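Local coordinates for protein SusD homolog (Bacteroides thetaiotaomicron, PDB 4MRU) that probably binds mucin O-glycans at the bacterial surface as a SusD-like outer-membrane lipoprotein with a TPR-like helical fold, at residues M159-E162 with L163-D167; R196-L199 with H200-L204; A169-D172 with N173-E176; L112-V115 with T116-R120. All coordinates share one frame; numbering follows the deposited sequence.

Contact 1. Residues M159-E162 with L163-D167; sequences MFQE and LEEAD. With EDO (1,2-ethanediol), chain E.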
loop_
_atom_site.group_PDB
_atom_site.type_symbol
_atom_site.label_atom_id
_atom_site.label_comp_id
_atom_site.label_asym_id
_atom_site.label_seq_id
_atom_site.Cartn_x
_atom_site.Cartn_y
_atom_site.Cartn_z
HETATM N N MSE A 159 -11.064 -12.969 -6.839
HETATM C CA MSE A 159 -11.316 -11.537 -6.717
HETATM C C MSE A 159 -11.691 -10.914 -8.051
HETATM O O MSE A 159 -12.625 -10.110 -8.127
HETATM C CB MSE A 159 -10.068 -10.827 -6.109
HETATM C CG MSE A 159 -9.903 -11.227 -4.644
HETATM SE SE MSE A 159 -8.258 -10.341 -3.984
HETATM C CE MSE A 159 -8.675 -10.587 -2.120
ATOM N N PHE A 160 -10.976 -11.250 -9.116
ATOM C CA PHE A 160 -11.314 -10.678 -10.401
ATOM C C PHE A 160 -12.743 -11.075 -10.796
ATOM O O PHE A 160 -13.504 -10.232 -11.286
ATOM C CB PHE A 160 -10.357 -11.099 -11.508
ATOM C CG PHE A 160 -9.023 -10.394 -11.469
ATOM C CD1 PHE A 160 -8.942 -9.017 -11.498
ATOM C CD2 PHE A 160 -7.854 -11.126 -11.462
ATOM C CE1 PHE A 160 -7.709 -8.375 -11.498
ATOM C CE2 PHE A 160 -6.611 -10.491 -11.501
ATOM C CZ PHE A 160 -6.538 -9.121 -11.506
ATOM N N GLN A 161 -13.108 -12.328 -10.544
ATOM C CA GLN A 161 -14.462 -12.783 -10.832
ATOM C C GLN A 161 -15.481 -12.019 -9.985
ATOM O O GLN A 161 -16.494 -11.514 -10.498
ATOM C CB GLN A 161 -14.539 -14.292 -10.609
ATOM C CG GLN A 161 -15.841 -14.984 -10.957
ATOM C CD GLN A 161 -15.830 -16.421 -10.443
ATOM O OE1 GLN A 161 -14.765 -17.054 -10.312
ATOM N NE2 GLN A 161 -16.997 -16.921 -10.094
ATOM N N GLU A 162 -15.179 -11.830 -8.711
ATOM C CA GLU A 162 -16.079 -11.064 -7.834
ATOM C C GLU A 162 -16.177 -9.563 -8.198
ATOM O O GLU A 162 -17.267 -8.970 -8.108
ATOM C CB GLU A 162 -15.653 -11.232 -6.371
ATOM C CG GLU A 162 -15.815 -12.669 -5.874
ATOM C CD GLU A 162 -15.176 -12.919 -4.531
ATOM O OE1 GLU A 162 -14.273 -12.124 -4.127
ATOM O OE2 GLU A 162 -15.539 -13.951 -3.900
ATOM N N LEU A 163 -15.075 -8.942 -8.598
ATOM C CA LEU A 163 -15.150 -7.561 -9.020
ATOM C C LEU A 163 -16.070 -7.425 -10.235
ATOM O O LEU A 163 -16.834 -6.439 -10.311
ATOM C CB LEU A 163 -13.770 -6.972 -9.325
ATOM C CG LEU A 163 -12.957 -6.805 -8.042
ATOM C CD1 LEU A 163 -11.549 -6.336 -8.366
ATOM C CD2 LEU A 163 -13.669 -5.867 -7.068
ATOM N N GLU A 164 -15.989 -8.357 -11.185
ATOM C CA GLU A 164 -16.886 -8.299 -12.358
ATOM C C GLU A 164 -18.318 -8.474 -11.970
ATOM O O GLU A 164 -19.214 -7.807 -12.516
ATOM C CB GLU A 164 -16.526 -9.341 -13.405
ATOM C CG GLU A 164 -15.390 -8.896 -14.300
ATOM C CD GLU A 164 -15.444 -9.524 -15.676
ATOM O OE1 GLU A 164 -16.157 -10.533 -15.862
ATOM O OE2 GLU A 164 -14.766 -8.978 -16.564
ATOM N N GLU A 165 -18.570 -9.397 -11.058
ATOM C CA GLU A 165 -19.938 -9.597 -10.559
ATOM C C GLU A 165 -20.460 -8.332 -9.852
ATOM O O GLU A 165 -21.598 -7.923 -10.085
ATOM C CB GLU A 165 -20.018 -10.755 -9.593
ATOM C CG GLU A 165 -19.865 -12.124 -10.212
ATOM C CD GLU A 165 -19.528 -13.222 -9.188
ATOM O OE1 GLU A 165 -19.495 -12.995 -7.943
ATOM O OE2 GLU A 165 -19.287 -14.334 -9.651
ATOM N N ALA A 166 -19.626 -7.687 -9.027
ATOM C CA ALA A 166 -20.043 -6.456 -8.369
ATOM C C ALA A 166 -20.286 -5.365 -9.382
ATOM O O ALA A 166 -21.276 -4.599 -9.272
ATOM C CB ALA A 166 -19.019 -6.002 -7.353
ATOM N N ASP A 167 -19.390 -5.250 -10.357
ATOM C CA ASP A 167 -19.520 -4.200 -11.333
ATOM C C ASP A 167 -20.791 -4.321 -12.137
ATOM O O ASP A 167 -21.458 -3.314 -12.418
ATOM C CB ASP A 167 -18.327 -4.228 -12.294
ATOM C CG ASP A 167 -18.169 -2.940 -13.035
ATOM O OD1 ASP A 167 -18.610 -1.899 -12.519
ATOM O OD2 ASP A 167 -17.580 -2.954 -14.141
HETATM C C1 EDO E . -15.277 -5.138 -15.968
HETATM O O1 EDO E . -15.592 -5.024 -14.580
HETATM C C2 EDO E . -14.673 -3.831 -16.422
HETATM O O2 EDO E . -13.341 -3.824 -15.926
#

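Contact 2. Residues R196-L199 with H200-L204; sequences RLFL and HSLQL. With EDO (1,2-ethanediol), chain E.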
loop_
_atom_site.group_PDB
_atom_site.type_symbol
_atom_site.label_atom_id
_atom_site.label_comp_id
_atom_site.label_asym_id
_atom_site.label_seq_id
_atom_site.Cartn_x
_atom_site.Cartn_y
_atom_site.Cartn_z
ATOM N N ARG A 196 -17.965 2.631 -9.240
ATOM C CA ARG A 196 -17.470 1.915 -10.439
ATOM C C ARG A 196 -16.071 2.378 -10.892
ATOM O O ARG A 196 -15.247 1.557 -11.284
ATOM C CB ARG A 196 -18.450 2.015 -11.616
ATOM C CG ARG A 196 -19.753 1.278 -11.304
ATOM C CD ARG A 196 -20.620 1.166 -12.546
ATOM N NE ARG A 196 -20.014 0.224 -13.449
ATOM C CZ ARG A 196 -19.783 0.419 -14.739
ATOM N NH1 ARG A 196 -20.125 1.536 -15.351
ATOM N NH2 ARG A 196 -19.215 -0.554 -15.426
ATOM N N LEU A 197 -15.806 3.679 -10.840
ATOM C CA LEU A 197 -14.490 4.185 -11.153
ATOM C C LEU A 197 -13.465 3.537 -10.241
ATOM O O LEU A 197 -12.383 3.061 -10.686
ATOM C CB LEU A 197 -14.436 5.700 -11.008
ATOM C CG LEU A 197 -15.336 6.491 -11.970
ATOM C CD1 LEU A 197 -15.199 7.980 -11.657
ATOM C CD2 LEU A 197 -14.973 6.179 -13.400
ATOM N N PHE A 198 -13.798 3.496 -8.958
ATOM C CA PHE A 198 -12.872 2.905 -8.003
ATOM C C PHE A 198 -12.669 1.422 -8.313
ATOM O O PHE A 198 -11.536 0.914 -8.295
ATOM C CB PHE A 198 -13.356 3.074 -6.559
ATOM C CG PHE A 198 -12.600 2.254 -5.597
ATOM C CD1 PHE A 198 -11.305 2.615 -5.244
ATOM C CD2 PHE A 198 -13.147 1.110 -5.060
ATOM C CE1 PHE A 198 -10.573 1.843 -4.360
ATOM C CE2 PHE A 198 -12.418 0.334 -4.188
ATOM C CZ PHE A 198 -11.140 0.720 -3.821
ATOM N N LEU A 199 -13.757 0.719 -8.536
ATOM C CA LEU A 199 -13.645 -0.726 -8.841
ATOM C C LEU A 199 -12.743 -0.985 -10.035
ATOM O O LEU A 199 -11.898 -1.888 -10.016
ATOM C CB LEU A 199 -15.036 -1.298 -9.092
ATOM C CG LEU A 199 -15.234 -2.780 -9.319
ATOM C CD1 LEU A 199 -16.648 -3.144 -8.886
ATOM C CD2 LEU A 199 -15.002 -3.149 -10.767
ATOM N N HIS A 200 -12.924 -0.201 -11.088
ATOM C CA HIS A 200 -12.057 -0.330 -12.280
ATOM C C HIS A 200 -10.589 0.013 -11.999
ATOM O O HIS A 200 -9.674 -0.584 -12.572
ATOM C CB HIS A 200 -12.600 0.520 -13.404
ATOM C CG HIS A 200 -13.987 0.144 -13.807
ATOM N ND1 HIS A 200 -14.939 1.081 -14.182
ATOM C CD2 HIS A 200 -14.618 -1.050 -13.804
ATOM C CE1 HIS A 200 -16.067 0.455 -14.464
ATOM N NE2 HIS A 200 -15.906 -0.830 -14.207
ATOM N N SER A 201 -10.369 0.992 -11.140
ATOM C CA SER A 201 -9.038 1.360 -10.740
ATOM C C SER A 201 -8.364 0.202 -9.942
ATOM O O SER A 201 -7.226 -0.099 -10.145
ATOM C CB SER A 201 -9.074 2.658 -9.923
ATOM O OG SER A 201 -9.747 3.689 -10.647
ATOM N N LEU A 202 -9.115 -0.435 -9.061
ATOM C CA LEU A 202 -8.603 -1.585 -8.320
ATOM C C LEU A 202 -8.297 -2.742 -9.257
ATOM O O LEU A 202 -7.280 -3.412 -9.071
ATOM C CB LEU A 202 -9.617 -2.036 -7.299
ATOM C CG LEU A 202 -9.254 -3.148 -6.319
ATOM C CD1 LEU A 202 -7.997 -2.799 -5.552
ATOM C CD2 LEU A 202 -10.425 -3.393 -5.371
ATOM N N GLN A 203 -9.169 -2.997 -10.243
ATOM C CA GLN A 203 -8.877 -4.015 -11.264
ATOM C C GLN A 203 -7.560 -3.699 -11.987
ATOM O O GLN A 203 -6.759 -4.592 -12.236
ATOM C CB GLN A 203 -9.977 -4.120 -12.290
ATOM C CG GLN A 203 -11.289 -4.689 -11.791
ATOM C CD GLN A 203 -12.429 -4.492 -12.806
ATOM O OE1 GLN A 203 -12.567 -3.430 -13.426
ATOM N NE2 GLN A 203 -13.247 -5.532 -12.973
ATOM N N LEU A 204 -7.341 -2.437 -12.300
ATOM C CA LEU A 204 -6.105 -2.004 -12.938
ATOM C C LEU A 204 -4.871 -2.264 -12.052
ATOM O O LEU A 204 -3.854 -2.771 -12.509
ATOM C CB LEU A 204 -6.208 -0.521 -13.286
ATOM C CG LEU A 204 -4.976 0.134 -13.918
ATOM C CD1 LEU A 204 -4.579 -0.578 -15.201
ATOM C CD2 LEU A 204 -5.251 1.597 -14.185
HETATM C C1 EDO E . -15.277 -5.138 -15.968
HETATM O O1 EDO E . -15.592 -5.024 -14.580
HETATM C C2 EDO E . -14.673 -3.831 -16.422
HETATM O O2 EDO E . -13.341 -3.824 -15.926
#

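Contact 3. Residues A169-D172 with N173-E176; sequences ALED and NMTE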
loop_
_atom_site.group_PDB
_atom_site.type_symbol
_atom_site.label_atom_id
_atom_site.label_comp_id
_atom_site.label_asym_id
_atom_site.label_seq_id
_atom_site.Cartn_x
_atom_site.Cartn_y
_atom_site.Cartn_z
ATOM N N ALA A 169 -23.572 -5.581 -11.175
ATOM C CA ALA A 169 -24.720 -5.289 -10.353
ATOM C C ALA A 169 -24.832 -3.773 -10.128
ATOM O O ALA A 169 -25.939 -3.225 -10.121
ATOM C CB ALA A 169 -24.661 -6.045 -9.030
ATOM N N LEU A 170 -23.699 -3.093 -9.997
ATOM C CA LEU A 170 -23.698 -1.642 -9.897
ATOM C C LEU A 170 -24.185 -0.978 -11.201
ATOM O O LEU A 170 -25.058 -0.093 -11.174
ATOM C CB LEU A 170 -22.310 -1.125 -9.579
ATOM C CG LEU A 170 -21.843 -1.453 -8.153
ATOM C CD1 LEU A 170 -20.433 -0.937 -7.985
ATOM C CD2 LEU A 170 -22.769 -0.895 -7.074
ATOM N N GLU A 171 -23.623 -1.414 -12.325
ATOM C CA GLU A 171 -24.017 -0.880 -13.604
ATOM C C GLU A 171 -25.500 -1.109 -13.859
ATOM O O GLU A 171 -26.164 -0.214 -14.344
ATOM C CB GLU A 171 -23.217 -1.532 -14.698
ATOM C CG GLU A 171 -23.518 -1.064 -16.124
ATOM C CD GLU A 171 -22.703 -1.855 -17.134
ATOM O OE1 GLU A 171 -23.024 -3.039 -17.369
ATOM O OE2 GLU A 171 -21.717 -1.335 -17.650
ATOM N N ASP A 172 -26.010 -2.312 -13.591
ATOM C CA ASP A 172 -27.411 -2.621 -13.877
ATOM C C ASP A 172 -28.405 -1.935 -12.952
ATOM O O ASP A 172 -29.598 -1.854 -13.295
ATOM C CB ASP A 172 -27.674 -4.114 -13.789
ATOM C CG ASP A 172 -27.001 -4.895 -14.909
ATOM O OD1 ASP A 172 -26.600 -4.290 -15.918
ATOM O OD2 ASP A 172 -26.887 -6.132 -14.777
ATOM N N ASN A 173 -27.958 -1.436 -11.800
ATOM C CA ASN A 173 -28.885 -0.809 -10.848
ATOM C C ASN A 173 -28.659 0.679 -10.534
ATOM O O ASN A 173 -29.482 1.308 -9.859
ATOM C CB ASN A 173 -28.852 -1.585 -9.548
ATOM C CG ASN A 173 -29.478 -2.933 -9.706
ATOM O OD1 ASN A 173 -30.695 -3.046 -9.751
ATOM N ND2 ASN A 173 -28.651 -3.963 -9.845
HETATM N N MSE A 174 -27.594 1.253 -11.052
HETATM C CA MSE A 174 -27.316 2.640 -10.735
HETATM C C MSE A 174 -28.258 3.576 -11.455
HETATM O O MSE A 174 -28.775 3.304 -12.556
HETATM C CB MSE A 174 -25.895 2.951 -11.132
HETATM C CG MSE A 174 -25.664 3.158 -12.626
HETATM SE SE MSE A 174 -23.695 3.124 -12.643
HETATM C CE MSE A 174 -23.503 3.133 -14.636
ATOM N N THR A 175 -28.493 4.697 -10.802
ATOM C CA THR A 175 -29.318 5.723 -11.342
ATOM C C THR A 175 -28.692 7.080 -11.060
ATOM O O THR A 175 -27.711 7.241 -10.293
ATOM C CB THR A 175 -30.720 5.711 -10.711
ATOM O OG1 THR A 175 -30.635 6.246 -9.383
ATOM C CG2 THR A 175 -31.348 4.280 -10.681
ATOM N N GLU A 176 -29.297 8.063 -11.687
ATOM C CA GLU A 176 -29.144 9.428 -11.273
ATOM C C GLU A 176 -29.955 9.678 -9.985
ATOM O O GLU A 176 -30.856 8.902 -9.600
ATOM C CB GLU A 176 -29.585 10.321 -12.435
ATOM C CG GLU A 176 -29.439 11.808 -12.213
ATOM C CD GLU A 176 -28.025 12.195 -11.854
ATOM O OE1 GLU A 176 -27.147 12.238 -12.762
ATOM O OE2 GLU A 176 -27.796 12.444 -10.655
HETATM O O HOH W 1 -28.548 1.557 -14.517
#

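Contact 4. Residues L112-V115 with T116-R120; sequences LLRV and TIMQR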
loop_
_atom_site.group_PDB
_atom_site.type_symbol
_atom_site.label_atom_id
_atom_site.label_comp_id
_atom_site.label_asym_id
_atom_site.label_seq_id
_atom_site.Cartn_x
_atom_site.Cartn_y
_atom_site.Cartn_z
ATOM N N LEU A 112 -17.288 -5.864 -3.081
ATOM C CA LEU A 112 -16.211 -4.984 -3.491
ATOM C C LEU A 112 -15.338 -4.611 -2.303
ATOM O O LEU A 112 -14.130 -4.566 -2.435
ATOM C CB LEU A 112 -16.788 -3.709 -4.150
ATOM C CG LEU A 112 -15.871 -2.540 -4.439
ATOM C CD1 LEU A 112 -14.750 -3.020 -5.358
ATOM C CD2 LEU A 112 -16.633 -1.379 -5.071
ATOM N N LEU A 113 -15.950 -4.392 -1.137
ATOM C CA LEU A 113 -15.185 -4.035 0.031
ATOM C C LEU A 113 -14.385 -5.233 0.522
ATOM O O LEU A 113 -13.233 -5.077 0.920
ATOM C CB LEU A 113 -16.085 -3.516 1.123
ATOM C CG LEU A 113 -16.650 -2.139 0.815
ATOM C CD1 LEU A 113 -17.757 -1.851 1.788
ATOM C CD2 LEU A 113 -15.580 -1.041 0.863
ATOM N N ARG A 114 -14.956 -6.429 0.460
ATOM C CA ARG A 114 -14.201 -7.604 0.857
ATOM C C ARG A 114 -12.956 -7.796 -0.035
ATOM O O ARG A 114 -11.867 -8.095 0.457
ATOM C CB ARG A 114 -15.078 -8.823 0.837
ATOM C CG ARG A 114 -14.293 -10.120 0.973
ATOM C CD ARG A 114 -15.277 -11.226 1.273
ATOM N NE ARG A 114 -14.679 -12.552 1.185
ATOM C CZ ARG A 114 -14.719 -13.341 0.125
ATOM N NH1 ARG A 114 -15.297 -12.970 -1.026
ATOM N NH2 ARG A 114 -14.171 -14.539 0.221
ATOM N N VAL A 115 -13.114 -7.649 -1.342
ATOM C CA VAL A 115 -11.980 -7.735 -2.211
ATOM C C VAL A 115 -10.952 -6.665 -1.822
ATOM O O VAL A 115 -9.761 -6.927 -1.755
ATOM C CB VAL A 115 -12.372 -7.557 -3.689
ATOM C CG1 VAL A 115 -11.140 -7.382 -4.545
ATOM C CG2 VAL A 115 -13.214 -8.739 -4.174
ATOM N N THR A 116 -11.402 -5.439 -1.618
ATOM C CA THR A 116 -10.481 -4.354 -1.318
ATOM C C THR A 116 -9.663 -4.642 -0.032
ATOM O O THR A 116 -8.475 -4.408 0.012
ATOM C CB THR A 116 -11.265 -3.024 -1.201
ATOM O OG1 THR A 116 -12.006 -2.802 -2.406
ATOM C CG2 THR A 116 -10.338 -1.848 -0.926
ATOM N N ILE A 117 -10.320 -5.128 1.016
ATOM C CA ILE A 117 -9.658 -5.469 2.268
ATOM C C ILE A 117 -8.632 -6.575 2.048
ATOM O O ILE A 117 -7.482 -6.498 2.475
ATOM C CB ILE A 117 -10.684 -5.979 3.304
ATOM C CG1 ILE A 117 -11.580 -4.848 3.740
ATOM C CG2 ILE A 117 -9.975 -6.563 4.522
ATOM C CD1 ILE A 117 -12.884 -5.287 4.394
HETATM N N MSE A 118 -9.081 -7.621 1.364
HETATM C CA MSE A 118 -8.296 -8.834 1.302
HETATM C C MSE A 118 -7.230 -8.830 0.214
HETATM O O MSE A 118 -6.295 -9.645 0.270
HETATM C CB MSE A 118 -9.229 -10.009 1.061
HETATM C CG MSE A 118 -10.173 -10.254 2.239
HETATM SE SE MSE A 118 -9.156 -10.646 3.902
HETATM C CE MSE A 118 -10.588 -10.356 5.238
ATOM N N GLN A 119 -7.339 -7.956 -0.781
ATOM C CA GLN A 119 -6.236 -7.789 -1.742
ATOM C C GLN A 119 -4.933 -7.469 -0.989
ATOM O O GLN A 119 -3.847 -7.998 -1.297
ATOM C CB GLN A 119 -6.562 -6.714 -2.795
ATOM C CG GLN A 119 -5.415 -6.315 -3.741
ATOM C CD GLN A 119 -4.788 -5.010 -3.301
ATOM O OE1 GLN A 119 -5.370 -3.945 -3.482
ATOM N NE2 GLN A 119 -3.618 -5.082 -2.685
ATOM N N ARG A 120 -5.039 -6.644 0.034
ATOM C CA ARG A 120 -3.890 -6.245 0.825
ATOM C C ARG A 120 -3.361 -7.456 1.605
ATOM O O ARG A 120 -2.152 -7.690 1.683
ATOM C CB ARG A 120 -4.240 -5.123 1.779
ATOM C CG ARG A 120 -4.411 -3.752 1.137
ATOM C CD ARG A 120 -5.372 -2.878 1.891
ATOM N NE ARG A 120 -5.083 -2.839 3.337
ATOM C CZ ARG A 120 -4.177 -2.037 3.893
ATOM N NH1 ARG A 120 -3.415 -1.238 3.140
ATOM N NH2 ARG A 120 -3.983 -2.088 5.178
#

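Contact 1. Residues M159-E162 with L163-D167
Gln161 and Glu165, one helical turn apart, meet through flat end groups turned almost square to each other, the amide and carboxylate planes standing 83° apart. The bond between them is weak: Gln161 NE2 reaches Glu165 OE2 at 3.5 Å. With CG anti to the backbone N (chi1 -175°) and the chain extended beyond it, Gln161 runs out along the exposed side of the helix, where the aliphatic CG also lies 3.7 Å from Glu165 OE2. The carboxylate of Glu165 has a stronger mate in Lys111, to which OE1 makes a salt bridge, so the glutamine is a secondary partner. Underneath runs the i to i+4 bonding of an alpha helix, with Leu163 N on Met159 O at 2.8 Å and Ala166 N on Glu162 O at 2.8 Å. The side chain of Leu163 folds back over that first carbonyl, its CG 3.3 Å from Met159 O. Glu162 is buried; its OE2 makes a salt bridge with Arg114 and its OE1 a hydrogen bond with the hydroxyl of Tyr130. Helix 152-173 thus lies between two partners: Glu162 packs on helix 104-125, Phe160 and Asp167 on helix 192-209, and Met159 and Leu163 reach both.

Contact 2. Residues R196-L199 with H200-L204
His200 sets its CE1 over one face of the Arg196 guanidinium, 3.4 Å from NH2, with the ring and guanidinium planes perpendicular. Relative to the imidazole, that NH2 lies at the ring edge, in plane. Both ring nitrogens are satisfied from outside the turn: ND1 by the carbonyl of Gly230, NE2 by the carboxylate of Asp167, whose other oxygen takes a salt bridge from Arg196 NE. The carbonyl of Arg196 sits over the ring face, and its hydrogen bond comes from His200 N at 2.9 Å. This is the i to i+4 pattern of helix 192-209, part of the TPR-like helical array of a SusD family protein, packed against helices 104-125, 152-173 and 216-229. One residue on, Leu197 O accepts twice, from Ser201 N at 2.9 Å and from Ser201 OG at 2.7 Å. The hydroxyl can bend back because OG lies beside its own backbone N (chi1 -54°); it stands above the carbonyl plane and is also bonded to Ile232 N. Leu199 CD2 lies 3.5 Å from Gln203 CD. The Gln203 amide grips a 1,2-ethanediol with both its oxygen and its nitrogen: OE1 accepts from O2 at 2.6 Å, and NE2 gives its N-H to O1 at 2.9 Å.

Contact 3. Residues A169-D172 with N173-E176
Asn173 turns its amide back onto the carbonyl of Ala169, closing the C-terminal end of helix 152-173 where the chain leaves for the loop towards helix 192-209. The bond is made in plane on both sides: Asn173 ND2 meets a lone pair of Ala169 O at 2.8 Å, and the oxygen lies only 8° out of the amide plane. The first torsion brings the amide there by putting CG beside the backbone N (chi1 -70°), facing back along the helix. The backbone N of Asn173 is placed less well, with a weak bond to the same Ala169 O and a long one, 3.3 Å, to Leu170 O that comes in from above the carbonyl plane. Replacing the asparagine by a leucine would probably leave Ala169 O with just that weak backbone bond from this residue. Met174, a selenomethionine here, differs in its first torsion: CG sits between the backbone N and the carbonyl carbon (chi1 77°), and the extended chain passes alongside Glu171, with SE 4.1 Å from Glu171 CA. Its side chain touches Leu192, Gln193 and Arg196. A water bridges the turn, donating to Glu171 O at 3.0 Å and to Met174 O at 2.6 Å.

Contact 4. Residues L112-V115 with T116-R120
Leu112 O is held by two donors of one residue, Thr116 N at 3.0 Å and Thr116 OG1 at 2.8 Å, which arrive from opposite faces of the carbonyl plane. The hydroxyl is tilted 34° from that plane. It gets there because OG1 lies beside its own backbone N and anti to the carbonyl carbon (chi1 -56°), facing back up the helix, while CG2 takes the position anti to the N. Leu112 CD1 closes over the hydroxyl at 4.0 Å from OG1, so the bond is made in a buried setting, with Leu202 of helix 192-209 packed on the threonine. A valine in its place would probably keep the bulk but cost Leu112 O its second donor, leaving it just the backbone N-H from this residue. Further along, Ile117 CG1 folds over Leu113 O at 3.3 Å, and Met118 CG, on a selenomethionine, lies 3.3 Å from Arg114 O. The CG atoms of Arg114 and Met118 come within 4.3 Å of each other. The buried guanidinium of Arg114 is paired with Glu162, bonded to the hydroxyl of Tyr91 and engaged in cation-pi contacts with Tyr94 and Tyr130. A helix buried on several sides, meeting helices 81-100, 152-173 and 192-209, fits the stacked helical hairpins of the TPR-like SusD fold.

Overall arrangement
Three consecutive helices carry the four contacts. Contacts 1 and 3 share helix 152-173, their centres 15 Å apart. Contact 1 lies beside contacts 2 and 4: its centre is 10 Å from that of contact 2, which it meets by a salt bridge from Asp167 OD1 to Arg196 NE and a probable hydrogen bond from OD2 to His200 NE2, both at 2.7 Å, and 11 Å from contact 4, reached by Glu162 OE2 on Arg114 NH1 at 3.0 Å. Contacts 2 and 4 meet through Leu202 and Phe198 against Thr116. Contact 3 touches contact 2, Met174 SE on Arg196 CD, but not contact 4. One 1,2-ethanediol bridges contacts 1 and 2; all four lie away from magnesium-binding Asn373.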